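VP1 (Polyomavirus HPyV7, PDB 4PCH) forms the pentameric capsomers of the polyomavirus capsid as its major coat protein and probably serves in attachment to host cells. Local coordinates at residues A85-T90 and R263-Q268; L45-S50 and R252-G257; D129-N134 and V175-K180. All blocks are in the same frame, centred on the assembly; numbering follows the deposited sequence. Where two conformers were deposited one is given.

Contact 1: A85-T90 and R263-Q268; sequences AYRLET and RVHCRQ
Two antiparallel strands of the VP1 jelly roll, 79-93 and 253-271, meet here with a beta bulge at Ala85-Arg87, where Tyr86 N and Arg87 O both bond to His265, through its O and N. The bulge turns Tyr86 toward the partner strand: chi1 of 60° puts CG between the backbone N and the carbonyl carbon, and the ring that follows is sandwiched. His265 CB lies over one face, 4.2 Å from the ring centroid, and the Arg267 guanidinium lies flat on the opposite side, planes 9° apart and shifted toward Tyr86 CB. Arg267 also salt-bridges to Glu84. A water joins Tyr86 OH to Cys266 O.

On the face carrying Arg87, Glu89, Arg263 and His265, Glu89 OE1 takes two bonds. His265 NE2 reaches its syn lone pair at 2.6 Å, in the imidazole plane, and Arg263 NH2 comes from the anti side at 2.9 Å. The Arg87 guanidinium stacks on the imidazole, centres 3.8 Å apart; Arg87 NH1 forms a salt bridge to Glu89 OE2 at 2.7 Å, and Arg87 NH2 one to Glu213 of a neighbouring subunit. Bond and stack together help fix the ring's rotation, and the carboxylate, with Glu24 on Arg263, probably offsets the arginine charges. Ala85 CB packs on Val264 CG1 on the other face. The bulged pairing of these strands is part of the jelly-roll sheet of the coat protein.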
loop_
_atom_site.group_PDB
_atom_site.type_symbol
_atom_site.label_atom_id
_atom_site.label_comp_id
_atom_site.label_asym_id
_atom_site.label_seq_id
_atom_site.Cartn_x
_atom_site.Cartn_y
_atom_site.Cartn_z
ATOM N N ALA B 85 0.568 -5.469 31.986
ATOM C CA ALA B 85 -0.067 -4.718 30.922
ATOM C C ALA B 85 -0.190 -5.659 29.730
ATOM O O ALA B 85 0.815 -6.117 29.193
ATOM C CB ALA B 85 0.737 -3.480 30.562
ATOM N N TYR B 86 -1.425 -5.990 29.362
ATOM C CA TYR B 86 -1.690 -7.035 28.364
ATOM C C TYR B 86 -2.208 -6.500 27.026
ATOM O O TYR B 86 -2.258 -7.237 26.051
ATOM C CB TYR B 86 -2.648 -8.097 28.926
ATOM C CG TYR B 86 -4.002 -7.560 29.338
ATOM C CD1 TYR B 86 -4.224 -7.091 30.621
ATOM C CD2 TYR B 86 -5.056 -7.520 28.437
ATOM C CE1 TYR B 86 -5.466 -6.590 31.003
ATOM C CE2 TYR B 86 -6.294 -7.036 28.803
ATOM C CZ TYR B 86 -6.500 -6.569 30.074
ATOM O OH TYR B 86 -7.744 -6.090 30.380
ATOM N N ARG B 87 -2.540 -5.214 26.965
ATOM C CA ARG B 87 -3.123 -4.638 25.756
ATOM C C ARG B 87 -2.975 -3.143 25.842
ATOM O O ARG B 87 -3.017 -2.573 26.934
ATOM C CB ARG B 87 -4.617 -5.043 25.682
ATOM C CG ARG B 87 -5.480 -4.408 24.615
ATOM C CD ARG B 87 -6.760 -5.229 24.369
ATOM N NE ARG B 87 -7.777 -5.110 25.424
ATOM C CZ ARG B 87 -8.627 -4.085 25.553
ATOM N NH1 ARG B 87 -8.583 -3.051 24.723
ATOM N NH2 ARG B 87 -9.520 -4.078 26.533
ATOM N N LEU B 88 -2.775 -2.499 24.696
ATOM C CA LEU B 88 -2.847 -1.044 24.677
ATOM C C LEU B 88 -3.547 -0.546 23.431
ATOM O O LEU B 88 -3.652 -1.269 22.436
ATOM C CB LEU B 88 -1.479 -0.409 24.825
ATOM C CG LEU B 88 -0.436 -0.485 23.718
ATOM C CD1 LEU B 88 -0.745 0.442 22.537
ATOM C CD2 LEU B 88 0.941 -0.161 24.265
ATOM N N GLU B 89 -4.026 0.693 23.515
ATOM C CA GLU B 89 -4.426 1.450 22.326
ATOM C C GLU B 89 -3.464 2.605 22.216
ATOM O O GLU B 89 -3.096 3.194 23.212
ATOM C CB GLU B 89 -5.865 1.987 22.414
ATOM C CG GLU B 89 -6.953 0.927 22.359
ATOM C CD GLU B 89 -7.101 0.192 23.665
ATOM O OE1 GLU B 89 -7.314 0.868 24.686
ATOM O OE2 GLU B 89 -7.015 -1.070 23.688
ATOM N N THR B 90 -3.047 2.944 20.999
ATOM C CA THR B 90 -2.230 4.147 20.822
ATOM C C THR B 90 -2.678 4.854 19.546
ATOM O O THR B 90 -3.071 4.185 18.573
ATOM C CB THR B 90 -0.714 3.834 20.836
ATOM O OG1 THR B 90 0.030 5.083 20.745
ATOM C CG2 THR B 90 -0.322 2.893 19.672
ATOM N N ARG B 263 -3.596 4.198 25.852
ATOM C CA ARG B 263 -4.412 3.636 26.927
ATOM C C ARG B 263 -3.844 2.243 27.214
ATOM O O ARG B 263 -3.792 1.391 26.332
ATOM C CB ARG B 263 -5.894 3.514 26.521
ATOM C CG ARG B 263 -6.781 2.980 27.645
ATOM C CD ARG B 263 -8.235 2.806 27.243
ATOM N NE ARG B 263 -8.869 4.003 26.690
ATOM C CZ ARG B 263 -9.042 4.273 25.395
ATOM N NH1 ARG B 263 -9.647 5.403 25.049
ATOM N NH2 ARG B 263 -8.579 3.463 24.424
ATOM N N VAL B 264 -3.424 2.009 28.446
ATOM C CA VAL B 264 -2.752 0.750 28.782
ATOM C C VAL B 264 -3.678 -0.020 29.710
ATOM O O VAL B 264 -4.111 0.521 30.750
ATOM C CB VAL B 264 -1.392 1.011 29.483
ATOM C CG1 VAL B 264 -0.716 -0.295 29.861
ATOM C CG2 VAL B 264 -0.449 1.809 28.580
ATOM N N HIS B 265 -3.975 -1.273 29.358
ATOM C CA HIS B 265 -4.838 -2.116 30.165
ATOM C C HIS B 265 -4.034 -3.098 30.971
ATOM O O HIS B 265 -3.203 -3.814 30.424
ATOM C CB HIS B 265 -5.787 -2.876 29.264
ATOM C CG HIS B 265 -6.596 -1.987 28.384
ATOM N ND1 HIS B 265 -7.907 -1.660 28.668
ATOM C CD2 HIS B 265 -6.292 -1.356 27.229
ATOM C CE1 HIS B 265 -8.370 -0.865 27.720
ATOM N NE2 HIS B 265 -7.405 -0.655 26.847
ATOM N N CYS B 266 -4.300 -3.130 32.270
ATOM C CA CYS B 266 -3.526 -3.942 33.231
ATOM C C CYS B 266 -4.425 -4.894 34.010
ATOM O O CYS B 266 -5.591 -4.598 34.273
ATOM C CB CYS B 266 -2.809 -3.057 34.236
ATOM S SG CYS B 266 -1.653 -1.895 33.487
ATOM N N ARG B 267 -3.859 -6.040 34.350
ATOM C CA ARG B 267 -4.471 -7.006 35.262
ATOM C C ARG B 267 -3.369 -7.430 36.238
ATOM O O ARG B 267 -2.231 -6.993 36.118
ATOM C CB ARG B 267 -5.035 -8.232 34.513
ATOM C CG ARG B 267 -3.973 -9.053 33.794
ATOM C CD ARG B 267 -4.549 -9.974 32.732
ATOM N NE ARG B 267 -3.472 -10.620 31.986
ATOM C CZ ARG B 267 -3.597 -11.144 30.769
ATOM N NH1 ARG B 267 -4.787 -11.173 30.157
ATOM N NH2 ARG B 267 -2.530 -11.668 30.173
ATOM N N GLN B 268 -3.705 -8.240 37.221
ATOM C CA GLN B 268 -2.715 -8.700 38.178
ATOM C C GLN B 268 -2.221 -10.094 37.848
ATOM O O GLN B 268 -3.004 -10.971 37.465
ATOM C CB GLN B 268 -3.285 -8.627 39.580
ATOM C CG GLN B 268 -3.556 -7.198 40.010
ATOM C CD GLN B 268 -4.090 -7.073 41.430
ATOM O OE1 GLN B 268 -4.198 -8.047 42.186
ATOM N NE2 GLN B 268 -4.409 -5.841 41.812
HETATM O O HOH W 1 -7.646 -4.075 32.368
#

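Contact 2: L45-S50 and R252-G257; sequences LPYTMS and RTVQAG
Arg252 and Tyr47 bury the most surface here, and a single direct hydrogen bond joins them: Tyr47 N donates to Arg252 O at 3.0 Å, nearly straight at 167°. The same carbonyl accepts a hydrogen bond from a water that accepts from Thr48 N, and Pro46 CA approaches it at 3.5 Å, so Arg252 O gathers the start of the turn. The CB of Tyr47 is directed at the 252-257 segment; chi1 of -176° sets CG anti to the backbone N, and the far end of the ring leads away. Ring atom CD1 touches Val254 CG2 obliquely at 3.9 Å, while the phenol OH goes on to Glu172 and to Ala99 N of a neighbouring subunit.

The contact lies at one end of the jelly-roll sheet, where the chain turns a corner at Leu45 as strand 43-46 gives way to a loop and strand 253-271 begins. An ST turn shapes that loop, Ser50 N donating to Thr48 OG1 at 3.1 Å.

Thr253, next in buried surface, brings OG1 to 3.7 Å from Pro46 CA, and its hydroxyl bonds to Gln251 O. Beside it a second water bridges the two segments, donating to Leu45 O at 2.6 Å and accepting from Val254 N. The Arg252 side chain turns away from the loop, its guanidinium held by Glu114 and by Thr109 of the neighbouring subunit; Met49 CE comes back to 4.3 Å from Arg252 CB.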
loop_
_atom_site.group_PDB
_atom_site.type_symbol
_atom_site.label_atom_id
_atom_site.label_comp_id
_atom_site.label_asym_id
_atom_site.label_seq_id
_atom_site.Cartn_x
_atom_site.Cartn_y
_atom_site.Cartn_z
ATOM N N LEU B 45 12.919 24.312 16.046
ATOM C CA LEU B 45 13.612 25.454 15.448
ATOM C C LEU B 45 14.015 24.998 14.054
ATOM O O LEU B 45 13.965 23.805 13.761
ATOM C CB LEU B 45 14.876 25.783 16.229
ATOM C CG LEU B 45 14.657 26.166 17.688
ATOM C CD1 LEU B 45 15.997 26.302 18.396
ATOM C CD2 LEU B 45 13.871 27.444 17.793
ATOM N N PRO B 46 14.395 25.938 13.170
ATOM C CA PRO B 46 14.830 25.541 11.827
ATOM C C PRO B 46 15.920 24.510 11.916
ATOM O O PRO B 46 16.845 24.643 12.748
ATOM C CB PRO B 46 15.357 26.861 11.224
ATOM C CG PRO B 46 14.547 27.905 11.918
ATOM C CD PRO B 46 14.397 27.394 13.331
ATOM N N TYR B 47 15.790 23.453 11.131
ATOM C CA TYR B 47 16.657 22.280 11.263
ATOM C C TYR B 47 18.079 22.566 10.755
ATOM O O TYR B 47 19.056 21.990 11.275
ATOM C CB TYR B 47 16.031 21.082 10.546
ATOM C CG TYR B 47 16.815 19.827 10.729
ATOM C CD1 TYR B 47 16.624 18.999 11.839
ATOM C CD2 TYR B 47 17.803 19.471 9.830
ATOM C CE1 TYR B 47 17.369 17.856 12.022
ATOM C CE2 TYR B 47 18.558 18.332 10.015
ATOM C CZ TYR B 47 18.334 17.514 11.111
ATOM O OH TYR B 47 19.164 16.412 11.264
ATOM N N THR B 48 18.163 23.501 9.801
ATOM C CA THR B 48 19.361 23.890 9.045
ATOM C C THR B 48 19.710 22.833 7.985
ATOM O O THR B 48 19.313 21.665 8.088
ATOM C CB THR B 48 20.636 24.132 9.895
ATOM O OG1 THR B 48 21.231 22.866 10.233
ATOM C CG2 THR B 48 20.344 24.951 11.179
ATOM N N MET B 49 20.464 23.260 6.981
ATOM C CA MET B 49 21.058 22.358 5.992
ATOM C C MET B 49 22.495 21.971 6.370
ATOM O O MET B 49 23.274 21.550 5.517
ATOM C CB MET B 49 21.022 23.015 4.608
ATOM C CG MET B 49 19.625 23.393 4.116
ATOM S SD MET B 49 18.499 22.012 3.895
ATOM C CE MET B 49 17.393 22.164 5.291
ATOM N N SER B 50 22.838 22.067 7.660
ATOM C CA SER B 50 24.220 21.888 8.139
ATOM C C SER B 50 24.520 20.415 8.479
ATOM O O SER B 50 23.637 19.571 8.439
ATOM C CB SER B 50 24.456 22.754 9.391
ATOM O OG SER B 50 23.849 22.143 10.548
ATOM N N ARG B 252 13.257 25.579 6.800
ATOM C CA ARG B 252 12.638 24.256 6.877
ATOM C C ARG B 252 12.770 23.734 8.306
ATOM O O ARG B 252 13.849 23.836 8.935
ATOM C CB ARG B 252 13.272 23.274 5.896
ATOM C CG ARG B 252 13.157 23.630 4.431
ATOM C CD ARG B 252 11.742 23.475 3.913
ATOM N NE ARG B 252 11.377 22.057 3.781
ATOM C CZ ARG B 252 10.150 21.646 3.503
ATOM N NH1 ARG B 252 9.185 22.536 3.302
ATOM N NH2 ARG B 252 9.882 20.343 3.442
ATOM N N THR B 253 11.660 23.198 8.802
ATOM C CA THR B 253 11.494 22.830 10.190
ATOM C C THR B 253 10.907 21.426 10.292
ATOM O O THR B 253 10.078 21.041 9.478
ATOM C CB THR B 253 10.552 23.877 10.790
ATOM O OG1 THR B 253 11.260 25.146 10.866
ATOM C CG2 THR B 253 10.091 23.497 12.104
ATOM N N VAL B 254 11.287 20.668 11.303
ATOM C CA VAL B 254 10.641 19.370 11.535
ATOM C C VAL B 254 9.222 19.530 12.061
ATOM O O VAL B 254 8.969 20.297 13.007
ATOM C CB VAL B 254 11.479 18.505 12.497
ATOM C CG1 VAL B 254 10.738 17.237 12.847
ATOM C CG2 VAL B 254 12.829 18.229 11.879
ATOM N N GLN B 255 8.296 18.786 11.458
ATOM C CA GLN B 255 6.920 18.679 11.930
ATOM C C GLN B 255 6.740 17.395 12.666
ATOM O O GLN B 255 6.899 16.306 12.094
ATOM C CB GLN B 255 5.921 18.707 10.753
ATOM C CG GLN B 255 4.460 18.504 11.154
ATOM C CD GLN B 255 3.896 19.713 11.847
ATOM O OE1 GLN B 255 3.703 20.797 11.225
ATOM N NE2 GLN B 255 3.646 19.576 13.136
ATOM N N ALA B 256 6.394 17.505 13.950
ATOM C CA ALA B 256 6.061 16.332 14.737
ATOM C C ALA B 256 4.559 16.196 14.907
ATOM O O ALA B 256 3.792 17.106 14.611
ATOM C CB ALA B 256 6.742 16.413 16.110
ATOM N N GLY B 257 4.119 15.034 15.372
ATOM C CA GLY B 257 2.731 14.899 15.827
ATOM C C GLY B 257 2.438 15.868 16.950
ATOM O O GLY B 257 3.341 16.353 17.614
HETATM O O HOH W 2 13.304 21.265 13.399
HETATM O O HOH W 3 16.278 24.878 8.113
#

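Contact 3: D129-N134 and V175-K180; sequences DVIGIN and VADPTK
Ile131 lies across Asp177 at about a right angle, its CG1 packed 3.5 Å from the carboxyl carbon CG and its CD1 near OD1. Both torsions contribute: Ile131 CG1 is anti to its carbonyl carbon, and Asp177 CG is anti to its backbone N (chi1 -175°). Next to this pair, Asp129 and Lys180 also cross at about a right angle. Here Asp129 OD2 comes to 3.3 Å from Lys180 CB, a contact of the carboxylate with the aliphatic stem and not a salt bridge, Lys180 NZ being 6.6 Å from Asp129 OD1; OD2 instead accepts from Asn181 N. Val130 lays CB and CG1 against the Val175 carbonyl, with CB 3.5 Å from Val175 O.

Backbone bonds set this arrangement. Ile131 and Val175 form an antiparallel hydrogen-bonded pair, with Ile131 N to Val175 O at 2.7 Å. Two residues further along, Asp177 N reaches Asp129 O from above the carbonyl plane as the chain leaves the strand for a type I turn from Asp177 to Lys180. Strand 129-132 is the middle one of a small three-stranded antiparallel sheet, between 161-163 and 174-176. Pro178 and Thr179 of the turn, like Ile131, pack on a neighbouring subunit.

Asp177 OD1 makes an Asx turn, accepting from Thr179 N at 2.9 Å and Thr179 OG1 at 2.7 Å, both on the same face of the carboxylate. Its OD2 forms a salt bridge with Arg161. Held through both oxygens, this buried carboxylate is probably kept ionised although Ile131 packs against it.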
loop_
_atom_site.group_PDB
_atom_site.type_symbol
_atom_site.label_atom_id
_atom_site.label_comp_id
_atom_site.label_asym_id
_atom_site.label_seq_id
_atom_site.Cartn_x
_atom_site.Cartn_y
_atom_site.Cartn_z
ATOM N N ASP B 129 15.478 0.190 26.001
ATOM C CA ASP B 129 16.891 -0.053 25.659
ATOM C C ASP B 129 17.126 0.393 24.211
ATOM O O ASP B 129 16.362 -0.018 23.288
ATOM C CB ASP B 129 17.214 -1.542 25.787
ATOM C CG ASP B 129 17.033 -2.070 27.193
ATOM O OD1 ASP B 129 17.698 -1.543 28.138
ATOM O OD2 ASP B 129 16.250 -3.044 27.355
ATOM N N VAL B 130 18.188 1.193 24.009
ATOM C CA VAL B 130 18.538 1.704 22.667
ATOM C C VAL B 130 20.016 1.486 22.361
ATOM O O VAL B 130 20.859 1.309 23.258
ATOM C CB VAL B 130 18.233 3.233 22.504
ATOM C CG1 VAL B 130 16.750 3.438 22.294
ATOM C CG2 VAL B 130 18.738 4.028 23.693
ATOM N N ILE B 131 20.319 1.487 21.068
ATOM C CA ILE B 131 21.676 1.415 20.578
ATOM C C ILE B 131 22.028 2.763 19.940
ATOM O O ILE B 131 21.227 3.339 19.176
ATOM C CB ILE B 131 21.859 0.295 19.537
ATOM C CG1 ILE B 131 21.338 -1.043 20.048
ATOM C CG2 ILE B 131 23.328 0.179 19.152
ATOM C CD1 ILE B 131 21.373 -2.117 18.996
ATOM N N GLY B 132 23.187 3.284 20.293
ATOM C CA GLY B 132 23.682 4.545 19.716
ATOM C C GLY B 132 24.390 4.289 18.406
ATOM O O GLY B 132 25.310 3.488 18.365
ATOM N N ILE B 133 23.943 4.937 17.326
ATOM C CA ILE B 133 24.577 4.770 16.024
ATOM C C ILE B 133 24.728 6.128 15.382
ATOM O O ILE B 133 23.755 6.859 15.269
ATOM C CB ILE B 133 23.708 3.926 15.047
ATOM C CG1 ILE B 133 23.478 2.538 15.631
ATOM C CG2 ILE B 133 24.387 3.855 13.683
ATOM C CD1 ILE B 133 24.683 1.645 15.589
ATOM N N ASN B 134 25.953 6.466 15.007
ATOM C CA ASN B 134 26.168 7.653 14.172
ATOM C C ASN B 134 26.315 7.128 12.734
ATOM O O ASN B 134 27.252 6.387 12.468
ATOM C CB ASN B 134 27.404 8.420 14.608
ATOM C CG ASN B 134 27.567 9.733 13.839
ATOM O OD1 ASN B 134 27.181 9.822 12.679
ATOM N ND2 ASN B 134 28.111 10.759 14.495
ATOM N N VAL B 175 18.476 3.831 18.297
ATOM C CA VAL B 175 17.573 2.824 17.732
ATOM C C VAL B 175 17.165 1.818 18.824
ATOM O O VAL B 175 18.028 1.375 19.595
ATOM C CB VAL B 175 18.288 2.057 16.601
ATOM C CG1 VAL B 175 17.361 1.043 15.963
ATOM C CG2 VAL B 175 18.814 3.015 15.525
ATOM N N ALA B 176 15.891 1.427 18.870
ATOM C CA ALA B 176 15.461 0.401 19.810
ATOM C C ALA B 176 16.358 -0.817 19.668
ATOM O O ALA B 176 16.659 -1.252 18.567
ATOM C CB ALA B 176 14.010 0.004 19.543
ATOM N N ASP B 177 16.741 -1.394 20.798
ATOM C CA ASP B 177 17.691 -2.496 20.828
ATOM C C ASP B 177 16.967 -3.869 20.867
ATOM O O ASP B 177 16.400 -4.240 21.907
ATOM C CB ASP B 177 18.603 -2.303 22.041
ATOM C CG ASP B 177 19.735 -3.353 22.125
ATOM O OD1 ASP B 177 19.748 -4.314 21.311
ATOM O OD2 ASP B 177 20.577 -3.231 23.046
ATOM N N PRO B 178 16.975 -4.630 19.748
ATOM C CA PRO B 178 16.297 -5.908 19.701
ATOM C C PRO B 178 17.012 -7.020 20.489
ATOM O O PRO B 178 16.434 -8.048 20.721
ATOM C CB PRO B 178 16.269 -6.220 18.186
ATOM C CG PRO B 178 17.513 -5.585 17.672
ATOM C CD PRO B 178 17.652 -4.327 18.469
ATOM N N THR B 179 18.258 -6.789 20.912
ATOM C CA THR B 179 18.972 -7.742 21.752
ATOM C C THR B 179 18.616 -7.598 23.246
ATOM O O THR B 179 19.035 -8.429 24.052
ATOM C CB THR B 179 20.507 -7.661 21.580
ATOM O OG1 THR B 179 21.037 -6.480 22.213
ATOM C CG2 THR B 179 20.893 -7.690 20.106
ATOM N N LYS B 180 17.861 -6.555 23.590
ATOM C CA LYS B 180 17.404 -6.316 24.962
ATOM C C LYS B 180 15.884 -6.117 24.889
ATOM O O LYS B 180 15.201 -6.849 24.140
ATOM C CB LYS B 180 18.172 -5.155 25.603
ATOM C CG LYS B 180 19.671 -5.443 25.689
ATOM C CD LYS B 180 20.424 -4.363 26.435
ATOM C CE LYS B 180 21.883 -4.340 26.031
ATOM N NZ LYS B 180 22.565 -5.648 26.231
HETATM O O HOH W 4 20.535 -1.123 24.764
#

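In the fold
Contacts 1 and 2 share strand 253-271 and the large antiparallel sheet of the jelly roll, in which that strand pairs with both 79-93 and 43-46. Their centres lie about 34 Å apart, on opposite sides of the chain's centre. Their segments alternate along the chain: 45-50, 85-90, 252-257, 263-268. Contact 3 belongs to a separate three-stranded sheet and is nested inside the loops closed by both others, its centre about 24 Å from each. None of the three touches another. All three reach neighbouring subunits, contacts 2 and 3 the same one, so the jelly roll and its inserted small sheet both take part in pentamer assembly.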